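Local coordinates for E3 ubiquitin-protein ligase TRIM65 (Homo sapiens, PDB 7JL4) that acts as an E3 ubiquitin ligase in innate immunity, autophagy and microRNA control, represented here by its PSpry (B30.2/SPRY) domain, at residues 33-36 against 37-41; 6-10 against 11-15. All blocks are in the same frame, centred on the assembly; numbering follows the deposited sequence.

Interaction 1: 33-36 against 37-41; sequences FYLS and RQDQQ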
ATOM      1  N   PHE A  33       8.688 -12.836   3.802  1.00 35.17           N
ATOM      2  CA  PHE A  33       7.684 -12.622   2.770  1.00 30.62           C
ATOM      3  C   PHE A  33       7.918 -13.560   1.596  1.00 37.31           C
ATOM      4  O   PHE A  33       9.048 -13.684   1.105  1.00 36.11           O
ATOM      5  CB  PHE A  33       7.714 -11.184   2.280  1.00 31.49           C
ATOM      6  CG  PHE A  33       7.148 -10.201   3.246  1.00 31.41           C
ATOM      7  CD1 PHE A  33       6.911 -10.543   4.579  1.00 32.25           C
ATOM      8  CD2 PHE A  33       6.815  -8.931   2.815  1.00 28.85           C
ATOM      9  CE1 PHE A  33       6.384  -9.626   5.446  1.00 36.42           C
ATOM     10  CE2 PHE A  33       6.280  -8.004   3.684  1.00 32.20           C
ATOM     11  CZ  PHE A  33       6.060  -8.347   4.996  1.00 32.65           C
ATOM     12  N   TYR A  34       6.845 -14.201   1.140  1.00 34.84           N
ATOM     13  CA  TYR A  34       6.878 -15.118   0.003  1.00 31.33           C
ATOM     14  C   TYR A  34       6.130 -14.472  -1.153  1.00 29.52           C
ATOM     15  O   TYR A  34       4.940 -14.173  -1.027  1.00 28.92           O
ATOM     16  CB  TYR A  34       6.243 -16.460   0.366  1.00 36.03           C
ATOM     17  CG  TYR A  34       5.812 -17.302  -0.829  1.00 48.94           C
ATOM     18  CD1 TYR A  34       6.751 -17.894  -1.666  1.00 53.76           C
ATOM     19  CD2 TYR A  34       4.459 -17.505  -1.113  1.00 45.06           C
ATOM     20  CE1 TYR A  34       6.358 -18.665  -2.756  1.00 52.81           C
ATOM     21  CE2 TYR A  34       4.058 -18.283  -2.191  1.00 49.51           C
ATOM     22  CZ  TYR A  34       5.011 -18.853  -3.016  1.00 51.21           C
ATOM     23  OH  TYR A  34       4.620 -19.623  -4.096  1.00 60.49           O
ATOM     24  N   LEU A  35       6.820 -14.268  -2.270  1.00 31.75           N
ATOM     25  CA  LEU A  35       6.244 -13.630  -3.447  1.00 30.14           C
ATOM     26  C   LEU A  35       5.778 -14.675  -4.456  1.00 33.56           C
ATOM     27  O   LEU A  35       6.437 -15.702  -4.647  1.00 36.15           O
ATOM     28  CB  LEU A  35       7.275 -12.701  -4.099  1.00 32.21           C
ATOM     29  CG  LEU A  35       7.499 -11.393  -3.335  1.00 35.70           C
ATOM     30  CD1 LEU A  35       8.714 -10.635  -3.846  1.00 39.43           C
ATOM     31  CD2 LEU A  35       6.285 -10.549  -3.515  1.00 31.64           C
ATOM     32  N   SER A  36       4.654 -14.404  -5.124  1.00 29.20           N
ATOM     33  CA  SER A  36       4.120 -15.330  -6.116  1.00 32.14           C
ATOM     34  C   SER A  36       3.422 -14.542  -7.220  1.00 32.36           C
ATOM     35  O   SER A  36       3.352 -13.312  -7.190  1.00 30.91           O
ATOM     36  CB  SER A  36       3.159 -16.334  -5.478  1.00 33.76           C
ATOM     37  OG  SER A  36       2.096 -15.650  -4.836  1.00 32.15           O
ATOM     38  N   ARG A  37       2.893 -15.273  -8.196  1.00 35.04           N
ATOM     39  CA  ARG A  37       2.117 -14.684  -9.285  1.00 37.09           C
ATOM     40  C   ARG A  37       2.894 -13.578  -9.992  1.00 38.12           C
ATOM     41  O   ARG A  37       2.422 -12.445 -10.148  1.00 34.56           O
ATOM     42  CB  ARG A  37       0.767 -14.165  -8.792  1.00 34.58           C
ATOM     43  CG  ARG A  37      -0.267 -14.168  -9.915  1.00 48.94           C
ATOM     44  CD  ARG A  37      -1.519 -13.374  -9.581  1.00 56.19           C
ATOM     45  NE  ARG A  37      -2.351 -14.015  -8.565  1.00 63.93           N
ATOM     46  CZ  ARG A  37      -3.500 -13.505  -8.132  1.00 70.29           C
ATOM     47  NH1 ARG A  37      -3.945 -12.354  -8.639  1.00 53.43           N
ATOM     48  NH2 ARG A  37      -4.208 -14.142  -7.202  1.00 67.00           N
ATOM     49  N   GLN A  38       4.110 -13.917 -10.418  1.00 36.13           N
ATOM     50  CA  GLN A  38       4.954 -12.973 -11.148  0.55 34.75           C
ATOM     51  C   GLN A  38       5.125 -11.682 -10.354  1.00 34.98           C
ATOM     52  O   GLN A  38       5.082 -10.574 -10.908  1.00 28.94           O
ATOM     53  CB  GLN A  38       4.386 -12.685 -12.542  0.55 38.65           C
ATOM     54  CG  GLN A  38       4.278 -13.907 -13.434  0.55 44.45           C
ATOM     55  CD  GLN A  38       3.049 -14.747 -13.131  0.55 47.30           C
ATOM     56  OE1 GLN A  38       1.946 -14.219 -12.973  0.55 47.34           O
ATOM     57  NE2 GLN A  38       3.236 -16.064 -13.039  0.55 49.22           N
ATOM     58  N   ASP A  39       5.285 -11.835  -9.038  1.00 29.79           N
ATOM     59  CA  ASP A  39       5.540 -10.751  -8.088  1.00 29.82           C
ATOM     60  C   ASP A  39       4.369  -9.784  -7.981  1.00 26.82           C
ATOM     61  O   ASP A  39       4.542  -8.626  -7.594  1.00 27.32           O
ATOM     62  CB  ASP A  39       6.854 -10.027  -8.431  1.00 32.43           C
ATOM     63  CG  ASP A  39       8.081 -10.921  -8.224  1.00 37.28           C
ATOM     64  OD1 ASP A  39       8.049 -11.786  -7.309  1.00 31.96           O
ATOM     65  OD2 ASP A  39       9.066 -10.803  -8.991  1.00 37.58           O
ATOM     66  N   GLN A  40       3.154 -10.259  -8.277  1.00 23.05           N
ATOM     67  CA  GLN A  40       1.948  -9.483  -8.009  1.00 27.01           C
ATOM     68  C   GLN A  40       1.339  -9.768  -6.645  1.00 25.32           C
ATOM     69  O   GLN A  40       0.410  -9.064  -6.248  1.00 27.93           O
ATOM     70  CB  GLN A  40       0.872  -9.756  -9.070  1.00 26.55           C
ATOM     71  CG  GLN A  40       1.367  -9.466 -10.518  1.00 23.89           C
ATOM     72  CD  GLN A  40       0.468 -10.064 -11.570  1.00 36.13           C
ATOM     73  OE1 GLN A  40      -0.703 -10.379 -11.320  1.00 36.94           O
ATOM     74  NE2 GLN A  40       1.022 -10.262 -12.758  1.00 36.18           N
ATOM     75  N   GLN A  41       1.804 -10.796  -5.944  1.00 23.87           N
ATOM     76  CA  GLN A  41       1.197 -11.210  -4.688  1.00 25.55           C
ATOM     77  C   GLN A  41       2.294 -11.493  -3.671  1.00 24.74           C
ATOM     78  O   GLN A  41       3.363 -12.002  -4.026  1.00 26.71           O
ATOM     79  CB  GLN A  41       0.316 -12.443  -4.932  1.00 26.59           C
ATOM     80  CG  GLN A  41      -0.402 -12.988  -3.724  1.00 33.05           C
ATOM     81  CD  GLN A  41      -1.369 -14.095  -4.079  1.00 40.18           C
ATOM     82  OE1 GLN A  41      -1.073 -15.275  -3.898  1.00 47.05           O
ATOM     83  NE2 GLN A  41      -2.539 -13.718  -4.581  1.00 46.22           N
TER

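Interaction 2: 6-10 against 11-15; sequences STVCP and LRRKL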
ATOM      1  N   SER A   6     -19.216  -7.869 -12.143  1.00 43.54           N
ATOM      2  CA  SER A   6     -20.197  -6.909 -11.670  1.00 47.66           C
ATOM      3  C   SER A   6     -20.012  -5.678 -12.541  1.00 53.93           C
ATOM      4  O   SER A   6     -18.927  -5.465 -13.085  1.00 68.34           O
ATOM      5  CB  SER A   6     -19.995  -6.575 -10.189  1.00 44.37           C
ATOM      6  OG  SER A   6     -18.737  -5.957  -9.982  1.00 46.65           O
ATOM      7  N   THR A   7     -21.066  -4.884 -12.700  1.00 68.92           N
ATOM      8  CA  THR A   7     -20.919  -3.669 -13.498  1.00 70.35           C
ATOM      9  C   THR A   7     -20.060  -2.657 -12.739  1.00 64.59           C
ATOM     10  O   THR A   7     -20.342  -2.317 -11.582  1.00 64.43           O
ATOM     11  CB  THR A   7     -22.281  -3.085 -13.893  1.00 72.33           C
ATOM     12  OG1 THR A   7     -22.091  -1.988 -14.796  1.00 79.54           O
ATOM     13  CG2 THR A   7     -23.094  -2.629 -12.693  1.00 77.77           C
ATOM     14  N   VAL A   8     -18.979  -2.222 -13.383  1.00 52.74           N
ATOM     15  CA  VAL A   8     -18.043  -1.295 -12.763  1.00 51.78           C
ATOM     16  C   VAL A   8     -18.733   0.052 -12.584  1.00 54.46           C
ATOM     17  O   VAL A   8     -19.239   0.642 -13.548  1.00 39.58           O
ATOM     18  CB  VAL A   8     -16.762  -1.168 -13.599  1.00 51.21           C
ATOM     19  CG1 VAL A   8     -15.819  -0.142 -12.991  1.00 41.32           C
ATOM     20  CG2 VAL A   8     -16.068  -2.525 -13.721  1.00 50.94           C
ATOM     21  N   CYS A   9     -18.800   0.509 -11.332  1.00 35.54           N
ATOM     22  CA  CYS A   9     -19.157   1.854 -10.919  1.00 29.54           C
ATOM     23  C   CYS A   9     -18.545   2.899 -11.846  1.00 29.70           C
ATOM     24  O   CYS A   9     -17.335   2.861 -12.080  1.00 29.62           O
ATOM     25  CB  CYS A   9     -18.660   2.068  -9.491  1.00 32.25           C
ATOM     26  SG  CYS A   9     -18.674   3.740  -8.984  1.00 36.92           S
ATOM     27  N   PRO A  10     -19.328   3.843 -12.386  1.00 35.06           N
ATOM     28  CA  PRO A  10     -18.741   4.850 -13.292  1.00 31.69           C
ATOM     29  C   PRO A  10     -17.662   5.716 -12.654  1.00 41.14           C
ATOM     30  O   PRO A  10     -16.732   6.149 -13.356  1.00 33.93           O
ATOM     31  CB  PRO A  10     -19.955   5.684 -13.732  1.00 42.53           C
ATOM     32  CG  PRO A  10     -21.025   5.372 -12.760  1.00 41.57           C
ATOM     33  CD  PRO A  10     -20.791   3.955 -12.330  1.00 39.95           C
ATOM     34  N   LEU A  11     -17.747   5.997 -11.351  1.00 33.94           N
ATOM     35  CA  LEU A  11     -16.650   6.708 -10.698  1.00 32.89           C
ATOM     36  C   LEU A  11     -15.393   5.851 -10.678  1.00 28.04           C
ATOM     37  O   LEU A  11     -14.288   6.345 -10.938  1.00 30.14           O
ATOM     38  CB  LEU A  11     -17.054   7.130  -9.283  1.00 35.46           C
ATOM     39  CG  LEU A  11     -15.946   7.812  -8.466  1.00 43.76           C
ATOM     40  CD1 LEU A  11     -15.426   9.066  -9.184  1.00 42.54           C
ATOM     41  CD2 LEU A  11     -16.405   8.158  -7.032  1.00 43.35           C
ATOM     42  N   ARG A  12     -15.542   4.556 -10.407  1.00 27.72           N
ATOM     43  CA  ARG A  12     -14.381   3.679 -10.428  1.00 27.30           C
ATOM     44  C   ARG A  12     -13.812   3.600 -11.837  1.00 31.12           C
ATOM     45  O   ARG A  12     -12.590   3.573 -12.027  1.00 26.64           O
ATOM     46  CB  ARG A  12     -14.766   2.294  -9.902  1.00 30.92           C
ATOM     47  CG  ARG A  12     -13.617   1.304  -9.748  1.00 27.54           C
ATOM     48  CD  ARG A  12     -14.146  -0.060  -9.270  1.00 29.84           C
ATOM     49  NE  ARG A  12     -13.097  -1.072  -9.200  1.00 25.25           N
ATOM     50  CZ  ARG A  12     -13.323  -2.377  -9.130  1.00 33.38           C
ATOM     51  NH1 ARG A  12     -14.579  -2.832  -9.146  1.00 31.92           N
ATOM     52  NH2 ARG A  12     -12.295  -3.225  -9.071  1.00 26.68           N
ATOM     53  N   ARG A  13     -14.684   3.580 -12.843  1.00 25.38           N
ATOM     54  CA  ARG A  13     -14.182   3.523 -14.214  1.00 28.97           C
ATOM     55  C   ARG A  13     -13.384   4.777 -14.548  1.00 30.41           C
ATOM     56  O   ARG A  13     -12.400   4.715 -15.294  1.00 32.44           O
ATOM     57  CB  ARG A  13     -15.344   3.336 -15.191  1.00 30.74           C
ATOM     58  CG  ARG A  13     -14.919   2.952 -16.611  1.00 47.20           C
ATOM     59  CD  ARG A  13     -16.013   2.167 -17.327  1.00 52.45           C
ATOM     60  NE  ARG A  13     -16.082   0.752 -16.970  1.00 52.74           N
ATOM     61  CZ  ARG A  13     -15.266  -0.171 -17.467  1.00 51.02           C
ATOM     62  NH1 ARG A  13     -14.305   0.186 -18.305  1.00 47.89           N
ATOM     63  NH2 ARG A  13     -15.399  -1.445 -17.121  1.00 54.37           N
ATOM     64  N   LYS A  14     -13.795   5.936 -14.010  1.00 25.80           N
ATOM     65  CA  LYS A  14     -13.017   7.152 -14.231  1.00 26.85           C
ATOM     66  C   LYS A  14     -11.641   7.050 -13.583  1.00 30.48           C
ATOM     67  O   LYS A  14     -10.640   7.468 -14.171  1.00 25.20           O
ATOM     68  CB  LYS A  14     -13.773   8.370 -13.701  1.00 30.27           C
ATOM     69  CG  LYS A  14     -13.016   9.679 -13.799  1.00 37.39           C
ATOM     70  CD  LYS A  14     -13.818  10.822 -13.202  1.00 49.71           C
ATOM     71  CE  LYS A  14     -12.914  11.949 -12.713  1.00 62.57           C
ATOM     72  NZ  LYS A  14     -13.520  13.295 -12.964  1.00 63.62           N
ATOM     73  N   LEU A  15     -11.571   6.481 -12.376  1.00 25.27           N
ATOM     74  CA  LEU A  15     -10.279   6.284 -11.719  1.00 27.42           C
ATOM     75  C   LEU A  15      -9.360   5.405 -12.559  1.00 26.67           C
ATOM     76  O   LEU A  15      -8.141   5.649 -12.635  1.00 24.32           O
ATOM     77  CB  LEU A  15     -10.484   5.652 -10.338  1.00 23.31           C
ATOM     78  CG  LEU A  15     -11.117   6.529  -9.289  1.00 26.22           C
ATOM     79  CD1 LEU A  15     -11.528   5.702  -8.052  1.00 30.14           C
ATOM     80  CD2 LEU A  15     -10.104   7.589  -8.936  1.00 26.36           C
TER
HETATM   81  O   HOH W   1     -18.511  -2.710 -16.214  1.00 46.91           O
HETATM   82  O   HOH W   2     -18.464   0.640 -16.079  1.00 47.57           O
HETATM   83  O   HOH W   3     -17.320  -1.292  -9.067  1.00 35.75           O

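Interaction 1: 33-36 against 37-41
S36 leaves its strand straight into R37, the first of three successive residues with positive phi, and the chain doubles back at once. The end of the R37 side chain leads away from the strand and lies against T187, with a glycerol close by. Q38 and D39 are the central residues of a type I' turn, closed by a bond from Q40 N to R37 O of 3.0 Å. D39 crosses L35 at about a right angle, and its OD1 reaches L35 CB at 3.4 Å. A branch of the leucine, L35 CD2, packs on Q41 O at 3.3 Å. Q41 is paired with S36 by two backbone bonds. S36 N gives to Q41 O at 2.9 Å; Q41 N returns a more bent bond to S36 O at 3.2 Å. Q41 stretches out on the same face as S36, its chi1 of -179° setting CG opposite the backbone N. Its OE1 comes within 3.3 Å of S36 OG and is weakly hydrogen-bonded to the glycerol, while NE2 is hydrogen-bonded to T187 OG1. Because Q40 and Q41 both face S36, the pairing is a classic beta bulge next to the turn of a beta-hairpin on the border of a SPRY sheet.

Interaction 2: 6-10 against 11-15
C9 and R12 form the N-terminal cap of a short helix near the start of the PSpry domain, with C9 as N-cap residue. The capping bond is made by sulfur: C9 SG accepts from R12 N at 3.5 Å, nearly straight at 162°. A chi1 of 166°, which sets SG opposite the backbone N and next to the carbonyl carbon, turns the thiol back over the first turn of the helix. Backbone bonds continue the winding, with R13 N on C9 O at 2.9 Å and K14 N on P10 O at 3.0 Å. V8, whose CB points at the helix, supplies van der Waals contacts. Its CG1 lies 4.1 Å from R12 CB and close to the R13 backbone, while CG2 approaches the R13 guanidinium obliquely, 3.6 Å from NH2. Both arginine chains cross the valine at about a right angle, R12 fully extended and R13 bent at chi3. The R12 headgroup owes its main hold to a salt bridge with E76. Water also joins the loop to this group: one molecule accepts from C9 N and, lying in the guanidinium plane at its edge, from R12 NH1 at 3.1 Å.

In the fold
Interactions 1 and 2 are separate surface features of one SPRY domain, their centres about 27 Å apart and their nearest atoms about 12 Å. In the chain they come in series, the capped helix first and the hairpin turn after it. Both are tied to the same seven-stranded antiparallel sheet. Interaction 1 turns the chain from the edge strand 33-36, one of the two outermost strands of that sheet, into strand 41-44, and Q41 bonds to T187 in the next strand, 185-188. Interaction 2 reaches the following strand, 72-79, through the salt bridge of R12 to E76, and touches 139-145 through L139. A glycerol, probably from the crystallisation liquor, lies beside the side chains of R37 and Q41.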